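Side-chain contacts in glycine oxidase (Bacillus cereus ATCC 14579, PDB 7CYX), which probably uses bound FAD to oxidise glycine with oxygen and water to glyoxylate, ammonium and hydrogen peroxide, a reaction linked to thiamine diphosphate biosynthesis: residues V7-G12 with S18-L23; K203-G208 with D350-K355. All coordinates share one frame; numbering follows the deposited sequence.

Contact 1 (V7-G12 with S18-L23); sequences VAIIGG and SVAHFL. With FAD (flavin-adenine dinucleotide), chain C.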
loop_
_atom_site.group_PDB
_atom_site.type_symbol
_atom_site.label_atom_id
_atom_site.label_comp_id
_atom_site.label_asym_id
_atom_site.label_seq_id
_atom_site.Cartn_x
_atom_site.Cartn_y
_atom_site.Cartn_z
ATOM N N VAL A 7 7.399 28.687 -2.123
ATOM C CA VAL A 7 8.577 27.957 -2.560
ATOM C C VAL A 7 8.196 26.938 -3.643
ATOM O O VAL A 7 7.258 26.156 -3.484
ATOM C CB VAL A 7 9.363 27.352 -1.376
ATOM C CG1 VAL A 7 8.684 27.588 -0.030
ATOM C CG2 VAL A 7 9.706 25.886 -1.573
ATOM N N ALA A 8 8.927 27.012 -4.764
ATOM C CA ALA A 8 9.085 25.906 -5.715
ATOM C C ALA A 8 10.193 24.973 -5.215
ATOM O O ALA A 8 11.257 25.434 -4.781
ATOM C CB ALA A 8 9.407 26.420 -7.089
ATOM N N ILE A 9 9.920 23.668 -5.277
ATOM C CA ILE A 9 10.838 22.621 -4.861
ATOM C C ILE A 9 11.217 21.836 -6.122
ATOM O O ILE A 9 10.356 21.343 -6.840
ATOM C CB ILE A 9 10.191 21.748 -3.768
ATOM C CG1 ILE A 9 9.860 22.593 -2.536
ATOM C CG2 ILE A 9 11.044 20.539 -3.419
ATOM C CD1 ILE A 9 8.890 21.949 -1.563
ATOM N N ILE A 10 12.520 21.780 -6.393
ATOM C CA ILE A 10 13.041 21.091 -7.536
ATOM C C ILE A 10 13.297 19.649 -7.117
ATOM O O ILE A 10 14.274 19.359 -6.385
ATOM C CB ILE A 10 14.313 21.774 -8.073
ATOM C CG1 ILE A 10 14.071 23.256 -8.323
ATOM C CG2 ILE A 10 14.805 21.072 -9.324
ATOM C CD1 ILE A 10 15.175 23.925 -9.087
ATOM N N GLY A 11 12.399 18.766 -7.568
ATOM C CA GLY A 11 12.547 17.344 -7.362
ATOM C C GLY A 11 11.477 16.792 -6.443
ATOM O O GLY A 11 11.236 17.358 -5.370
ATOM N N GLY A 12 10.900 15.659 -6.868
ATOM C CA GLY A 12 9.765 14.992 -6.253
ATOM C C GLY A 12 10.118 13.642 -5.647
ATOM O O GLY A 12 9.238 12.774 -5.486
ATOM N N SER A 18 9.260 15.536 1.237
ATOM C CA SER A 18 9.245 15.778 2.692
ATOM C C SER A 18 9.189 17.283 2.947
ATOM O O SER A 18 8.384 17.753 3.716
ATOM C CB SER A 18 10.417 15.160 3.400
ATOM O OG SER A 18 10.479 15.556 4.766
ATOM N N VAL A 19 10.041 18.030 2.244
ATOM C CA VAL A 19 10.054 19.480 2.351
ATOM C C VAL A 19 8.654 20.014 1.994
ATOM O O VAL A 19 8.103 20.849 2.690
ATOM C CB VAL A 19 11.176 20.069 1.468
ATOM C CG1 VAL A 19 11.121 21.582 1.398
ATOM C CG2 VAL A 19 12.563 19.631 1.943
ATOM N N ALA A 20 8.069 19.516 0.899
ATOM C CA ALA A 20 6.750 19.945 0.468
ATOM C C ALA A 20 5.750 19.745 1.616
ATOM O O ALA A 20 4.996 20.622 1.915
ATOM C CB ALA A 20 6.338 19.193 -0.773
ATOM N N HIS A 21 5.791 18.575 2.265
ATOM C CA HIS A 21 4.862 18.225 3.336
ATOM C C HIS A 21 4.899 19.261 4.463
ATOM O O HIS A 21 3.877 19.786 4.808
ATOM C CB HIS A 21 5.165 16.842 3.913
ATOM C CG HIS A 21 4.517 16.594 5.237
ATOM N ND1 HIS A 21 3.178 16.281 5.357
ATOM C CD2 HIS A 21 5.004 16.647 6.496
ATOM C CE1 HIS A 21 2.871 16.133 6.634
ATOM N NE2 HIS A 21 3.978 16.351 7.356
ATOM N N PHE A 22 6.080 19.489 5.052
ATOM C CA PHE A 22 6.228 20.326 6.244
ATOM C C PHE A 22 5.866 21.790 5.957
ATOM O O PHE A 22 5.250 22.420 6.815
ATOM C CB PHE A 22 7.633 20.208 6.837
ATOM C CG PHE A 22 7.879 18.894 7.522
ATOM C CD1 PHE A 22 7.435 18.676 8.821
ATOM C CD2 PHE A 22 8.490 17.847 6.847
ATOM C CE1 PHE A 22 7.640 17.452 9.442
ATOM C CE2 PHE A 22 8.674 16.616 7.462
ATOM C CZ PHE A 22 8.266 16.424 8.764
ATOM N N LEU A 23 6.250 22.322 4.782
ATOM C CA LEU A 23 5.970 23.728 4.400
ATOM C C LEU A 23 4.468 23.939 4.214
ATOM O O LEU A 23 3.890 24.817 4.843
ATOM C CB LEU A 23 6.687 24.085 3.098
ATOM C CG LEU A 23 8.185 24.379 3.178
ATOM C CD1 LEU A 23 8.717 24.696 1.786
ATOM C CD2 LEU A 23 8.498 25.520 4.135
HETATM P PA FAD C . 15.592 11.089 -5.582
HETATM O O1A FAD C . 14.593 10.162 -5.013
HETATM O O2A FAD C . 16.455 10.561 -6.693
HETATM O O5B FAD C . 14.812 12.396 -5.980
HETATM C C5B FAD C . 15.386 13.304 -6.862
HETATM C C4B FAD C . 14.265 13.682 -7.791
HETATM O O4B FAD C . 14.598 14.915 -8.400
HETATM C C3B FAD C . 14.081 12.682 -8.912
HETATM O O3B FAD C . 12.712 12.224 -8.854
HETATM C C2B FAD C . 14.352 13.447 -10.204
HETATM O O2B FAD C . 13.355 13.170 -11.197
HETATM C C1B FAD C . 14.179 14.871 -9.768
HETATM N N9A FAD C . 14.941 15.866 -10.518
HETATM C C8A FAD C . 16.280 15.878 -10.669
HETATM N N7A FAD C . 16.656 16.945 -11.399
HETATM C C5A FAD C . 15.547 17.650 -11.673
HETATM C C6A FAD C . 15.269 18.886 -12.400
HETATM N N6A FAD C . 16.313 19.537 -12.958
HETATM N N1A FAD C . 13.975 19.286 -12.515
HETATM C C2A FAD C . 12.985 18.574 -11.963
HETATM N N3A FAD C . 13.171 17.421 -11.279
HETATM C C4A FAD C . 14.414 16.936 -11.097
HETATM N N1 FAD C . 18.123 5.091 2.353
HETATM C C2 FAD C . 17.801 4.747 3.641
HETATM O O2 FAD C . 17.607 5.709 4.424
HETATM N N3 FAD C . 17.689 3.460 4.050
HETATM C C4 FAD C . 17.851 2.449 3.168
HETATM O O4 FAD C . 17.715 1.237 3.479
HETATM C C4X FAD C . 18.226 2.770 1.768
HETATM N N5 FAD C . 18.448 1.815 0.858
HETATM C C5X FAD C . 18.763 2.132 -0.414
HETATM C C6 FAD C . 18.953 1.119 -1.336
HETATM C C7 FAD C . 19.289 1.425 -2.644
HETATM C C7M FAD C . 19.517 0.318 -3.657
HETATM C C8 FAD C . 19.416 2.816 -3.065
HETATM C C8M FAD C . 19.765 3.180 -4.501
HETATM C C9 FAD C . 19.222 3.807 -2.158
HETATM C C9A FAD C . 18.898 3.538 -0.848
HETATM N N10 FAD C . 18.670 4.569 0.075
HETATM C C10 FAD C . 18.352 4.189 1.399
HETATM C "C1'" FAD C . 18.877 5.992 -0.227
HETATM C "C2'" FAD C . 17.708 6.824 -0.647
HETATM O "O2'" FAD C . 17.123 6.206 -1.805
HETATM C "C3'" FAD C . 18.237 8.205 -0.993
HETATM O "O3'" FAD C . 19.267 8.656 -0.064
HETATM C "C4'" FAD C . 17.022 9.128 -1.148
HETATM O "O4'" FAD C . 16.034 8.511 -1.993
HETATM C "C5'" FAD C . 17.364 10.434 -1.812
HETATM O "O5'" FAD C . 16.139 11.081 -2.107
HETATM P P FAD C . 16.139 12.361 -3.055
HETATM O O1P FAD C . 17.268 13.263 -2.713
HETATM O O2P FAD C . 14.723 12.868 -3.102
HETATM O O3P FAD C . 16.601 11.629 -4.429
#
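Ile9 of the strand 7-10 reaches into the side of helix 18-23, and Val7 beside it meets Leu23. The terminal CD1 of Ile9 does most of the work. Ile9 CD1 lies 3.6 Å from Ala20 N and 3.8 Å from Ala20 CB, against the helix backbone itself. Val19 CG1 closes in on the same methyl, with Ile9 CD1 at 3.7 Å. Ile9 CG1 is anti to the carbonyl carbon (chi1 -61°), and the extended chi2 of 164° carries CD1 out to the helix. Val7 and Leu23 meet tip to tip, with Val7 CG1 3.4 Å from Leu23 CD1. Leu23 CD1 also sits 3.7 Å from Val7 CG2. The link between the two pairs is looser, Ile9 CD1 standing 4.3 Å from Leu23 CD1. Neither side of this buried contact faces solvent. The strand's other face turns to the cofactor, where Ile10 CG2 lies 3.7 Å from FAD N1A. Gly11 passes close to the adenosine ribose in the glycine-rich turn, which fits the GxGxxG pattern of a Rossmann-type dinucleotide fold. Strand and helix run nearly antiparallel, at 161°, as the first two elements of a beta-alpha-beta unit. Strand 30-33 completes the unit and receives Ala20 and Leu23. Ala20 also touches Ala166 of helix 155-168, and Leu23 touches Ala349 and Ile352 of helix 341-352.

Contact 2 (K203-G208 with D350-K355); sequences KVVIAG and DLIEGK. With FAD (flavin-adenine dinucleotide), chain C.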
loop_
_atom_site.group_PDB
_atom_site.type_symbol
_atom_site.label_atom_id
_atom_site.label_comp_id
_atom_site.label_asym_id
_atom_site.label_seq_id
_atom_site.Cartn_x
_atom_site.Cartn_y
_atom_site.Cartn_z
ATOM N N LYS A 203 11.080 31.621 -3.338
ATOM C CA LYS A 203 12.100 30.767 -2.777
ATOM C C LYS A 203 12.167 29.501 -3.629
ATOM O O LYS A 203 11.168 29.095 -4.228
ATOM C CB LYS A 203 11.819 30.414 -1.313
ATOM C CG LYS A 203 11.755 31.583 -0.338
ATOM C CD LYS A 203 11.628 31.120 1.104
ATOM C CE LYS A 203 11.130 32.177 2.069
ATOM N NZ LYS A 203 11.718 33.508 1.793
ATOM N N VAL A 204 13.357 28.905 -3.676
ATOM C CA VAL A 204 13.599 27.676 -4.376
ATOM C C VAL A 204 14.296 26.727 -3.412
ATOM O O VAL A 204 15.111 27.185 -2.622
ATOM C CB VAL A 204 14.463 27.905 -5.624
ATOM C CG1 VAL A 204 15.229 26.656 -6.016
ATOM C CG2 VAL A 204 13.617 28.381 -6.787
ATOM N N VAL A 205 13.974 25.432 -3.516
ATOM C CA VAL A 205 14.747 24.377 -2.896
ATOM C C VAL A 205 15.189 23.352 -3.953
ATOM O O VAL A 205 14.364 22.768 -4.672
ATOM C CB VAL A 205 13.969 23.684 -1.772
ATOM C CG1 VAL A 205 14.879 22.729 -1.023
ATOM C CG2 VAL A 205 13.327 24.690 -0.826
ATOM N N ILE A 206 16.503 23.121 -3.990
ATOM C CA ILE A 206 17.145 22.143 -4.844
ATOM C C ILE A 206 17.127 20.795 -4.125
ATOM O O ILE A 206 17.922 20.590 -3.214
ATOM C CB ILE A 206 18.587 22.574 -5.182
ATOM C CG1 ILE A 206 18.638 23.923 -5.895
ATOM C CG2 ILE A 206 19.297 21.511 -6.004
ATOM C CD1 ILE A 206 20.044 24.461 -6.066
ATOM N N ALA A 207 16.240 19.895 -4.574
ATOM C CA ALA A 207 16.104 18.549 -4.063
ATOM C C ALA A 207 16.190 17.530 -5.209
ATOM O O ALA A 207 15.308 16.674 -5.348
ATOM C CB ALA A 207 14.778 18.442 -3.353
ATOM N N GLY A 208 17.245 17.631 -6.030
ATOM C CA GLY A 208 17.354 16.919 -7.315
ATOM C C GLY A 208 18.158 15.627 -7.232
ATOM O O GLY A 208 18.636 15.121 -8.248
ATOM N N ASP A 350 11.707 24.968 9.003
ATOM C CA ASP A 350 12.126 25.838 10.113
ATOM C C ASP A 350 13.037 26.951 9.572
ATOM O O ASP A 350 12.809 28.134 9.850
ATOM C CB ASP A 350 12.820 25.047 11.225
ATOM C CG ASP A 350 11.904 24.346 12.217
ATOM O OD1 ASP A 350 10.656 24.476 12.094
ATOM O OD2 ASP A 350 12.451 23.677 13.120
ATOM N N LEU A 351 14.030 26.564 8.764
ATOM C CA LEU A 351 14.996 27.487 8.200
ATOM C C LEU A 351 14.328 28.470 7.229
ATOM O O LEU A 351 14.710 29.641 7.135
ATOM C CB LEU A 351 16.075 26.687 7.464
ATOM C CG LEU A 351 17.061 27.521 6.652
ATOM C CD1 LEU A 351 17.811 28.484 7.564
ATOM C CD2 LEU A 351 18.034 26.616 5.902
ATOM N N ILE A 352 13.383 27.976 6.437
ATOM C CA ILE A 352 12.701 28.840 5.492
ATOM C C ILE A 352 11.863 29.877 6.259
ATOM O O ILE A 352 11.712 30.981 5.784
ATOM C CB ILE A 352 11.865 28.002 4.502
ATOM C CG1 ILE A 352 12.787 27.286 3.507
ATOM C CG2 ILE A 352 10.815 28.863 3.806
ATOM C CD1 ILE A 352 12.121 26.226 2.647
ATOM N N GLU A 353 11.323 29.498 7.430
ATOM C CA GLU A 353 10.460 30.363 8.273
ATOM C C GLU A 353 11.285 31.176 9.292
ATOM O O GLU A 353 10.728 31.718 10.236
ATOM C CB GLU A 353 9.469 29.521 9.087
ATOM C CG GLU A 353 8.307 28.957 8.295
ATOM C CD GLU A 353 7.207 28.330 9.140
ATOM O OE1 GLU A 353 7.496 27.897 10.287
ATOM O OE2 GLU A 353 6.056 28.266 8.650
ATOM N N GLY A 354 12.613 31.194 9.156
ATOM C CA GLY A 354 13.480 31.925 10.063
ATOM C C GLY A 354 13.504 31.362 11.478
ATOM O O GLY A 354 14.080 31.986 12.363
ATOM N N LYS A 355 12.919 30.179 11.705
ATOM C CA LYS A 355 12.798 29.625 13.068
ATOM C C LYS A 355 14.096 28.931 13.498
ATOM O O LYS A 355 14.245 28.604 14.682
ATOM C CB LYS A 355 11.617 28.652 13.184
ATOM C CG LYS A 355 10.237 29.293 13.075
ATOM C CD LYS A 355 9.080 28.342 13.308
ATOM C CE LYS A 355 7.733 29.025 13.146
ATOM N NZ LYS A 355 6.603 28.085 13.370
HETATM P PA FAD C . 15.592 11.089 -5.582
HETATM O O1A FAD C . 14.593 10.162 -5.013
HETATM O O2A FAD C . 16.455 10.561 -6.693
HETATM O O5B FAD C . 14.812 12.396 -5.980
HETATM C C5B FAD C . 15.386 13.304 -6.862
HETATM C C4B FAD C . 14.265 13.682 -7.791
HETATM O O4B FAD C . 14.598 14.915 -8.400
HETATM C C3B FAD C . 14.081 12.682 -8.912
HETATM O O3B FAD C . 12.712 12.224 -8.854
HETATM C C2B FAD C . 14.352 13.447 -10.204
HETATM O O2B FAD C . 13.355 13.170 -11.197
HETATM C C1B FAD C . 14.179 14.871 -9.768
HETATM N N9A FAD C . 14.941 15.866 -10.518
HETATM C C8A FAD C . 16.280 15.878 -10.669
HETATM N N7A FAD C . 16.656 16.945 -11.399
HETATM C C5A FAD C . 15.547 17.650 -11.673
HETATM C C6A FAD C . 15.269 18.886 -12.400
HETATM N N6A FAD C . 16.313 19.537 -12.958
HETATM N N1A FAD C . 13.975 19.286 -12.515
HETATM C C2A FAD C . 12.985 18.574 -11.963
HETATM N N3A FAD C . 13.171 17.421 -11.279
HETATM C C4A FAD C . 14.414 16.936 -11.097
HETATM N N1 FAD C . 18.123 5.091 2.353
HETATM C C2 FAD C . 17.801 4.747 3.641
HETATM O O2 FAD C . 17.607 5.709 4.424
HETATM N N3 FAD C . 17.689 3.460 4.050
HETATM C C4 FAD C . 17.851 2.449 3.168
HETATM O O4 FAD C . 17.715 1.237 3.479
HETATM C C4X FAD C . 18.226 2.770 1.768
HETATM N N5 FAD C . 18.448 1.815 0.858
HETATM C C5X FAD C . 18.763 2.132 -0.414
HETATM C C6 FAD C . 18.953 1.119 -1.336
HETATM C C7 FAD C . 19.289 1.425 -2.644
HETATM C C7M FAD C . 19.517 0.318 -3.657
HETATM C C8 FAD C . 19.416 2.816 -3.065
HETATM C C8M FAD C . 19.765 3.180 -4.501
HETATM C C9 FAD C . 19.222 3.807 -2.158
HETATM C C9A FAD C . 18.898 3.538 -0.848
HETATM N N10 FAD C . 18.670 4.569 0.075
HETATM C C10 FAD C . 18.352 4.189 1.399
HETATM C "C1'" FAD C . 18.877 5.992 -0.227
HETATM C "C2'" FAD C . 17.708 6.824 -0.647
HETATM O "O2'" FAD C . 17.123 6.206 -1.805
HETATM C "C3'" FAD C . 18.237 8.205 -0.993
HETATM O "O3'" FAD C . 19.267 8.656 -0.064
HETATM C "C4'" FAD C . 17.022 9.128 -1.148
HETATM O "O4'" FAD C . 16.034 8.511 -1.993
HETATM C "C5'" FAD C . 17.364 10.434 -1.812
HETATM O "O5'" FAD C . 16.139 11.081 -2.107
HETATM P P FAD C . 16.139 12.361 -3.055
HETATM O O1P FAD C . 17.268 13.263 -2.713
HETATM O O2P FAD C . 14.723 12.868 -3.102
HETATM O O3P FAD C . 16.601 11.629 -4.429
#
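The FAD-binding sheet meets the C-terminal turn of helix 341-352 here, where a Schellman motif ends the helix. Ile352, in that last turn, supplies the side chain that touches strand 203-206. Its two branches take separate partners. Ile352 CG2 lies alongside the aliphatic part of Lys203, 3.6 Å from Lys203 CD and 3.8 Å from Lys203 CE. The lysine chain and the isoleucine run side by side, pointing opposite ways. The other branch ends in Ile352 CD1, which meets Val205 CG2 more loosely, at 4.0 Å. With CG1 anti to the carbonyl carbon (chi1 -73°) and CG2 anti to the backbone N, Ile352 can serve both residues. In the helix-ending motif, Lys355 N bonds to Asp350 O at 2.8 Å, and Gly354 takes the positive phi. Lys355 NZ forms a salt bridge to Glu353 OE1, at 3.2 Å, and Arg26 bridges both Asp350 and Glu353. At the far end of the other segment, Ala207 and Gly208 line the FAD pocket. Strand 203-206 runs between strands 5-10 and 327-331, hydrogen-bonded to both. Tyr328 of strand 327-331 touches Lys203, Val205 and Ile352, and Val7 of strand 5-10 packs on Lys203 and Val205.

In the fold
From the N terminus, contact 1 closes first. It folds helix 14-25 back on strand 5-10 across the short glycine-rich turn. Contact 2 opens only later, at strand 203-206, so the two are in series, neither nesting nor crossing. It closes its long loop at the end of helix 341-352, 142 residues on, after an excursion that includes much of the eight-stranded sheet. Strands 5-10 and 203-206 are neighbours, with probable hydrogen bonds from Ile10 N to Val205 O and from Ala207 N to Ile10 O. The helices also meet, through Leu23 and Ile352. Both contacts thus place a helix on the same sheet, and residues 10-11 and 207-208 both reach FAD.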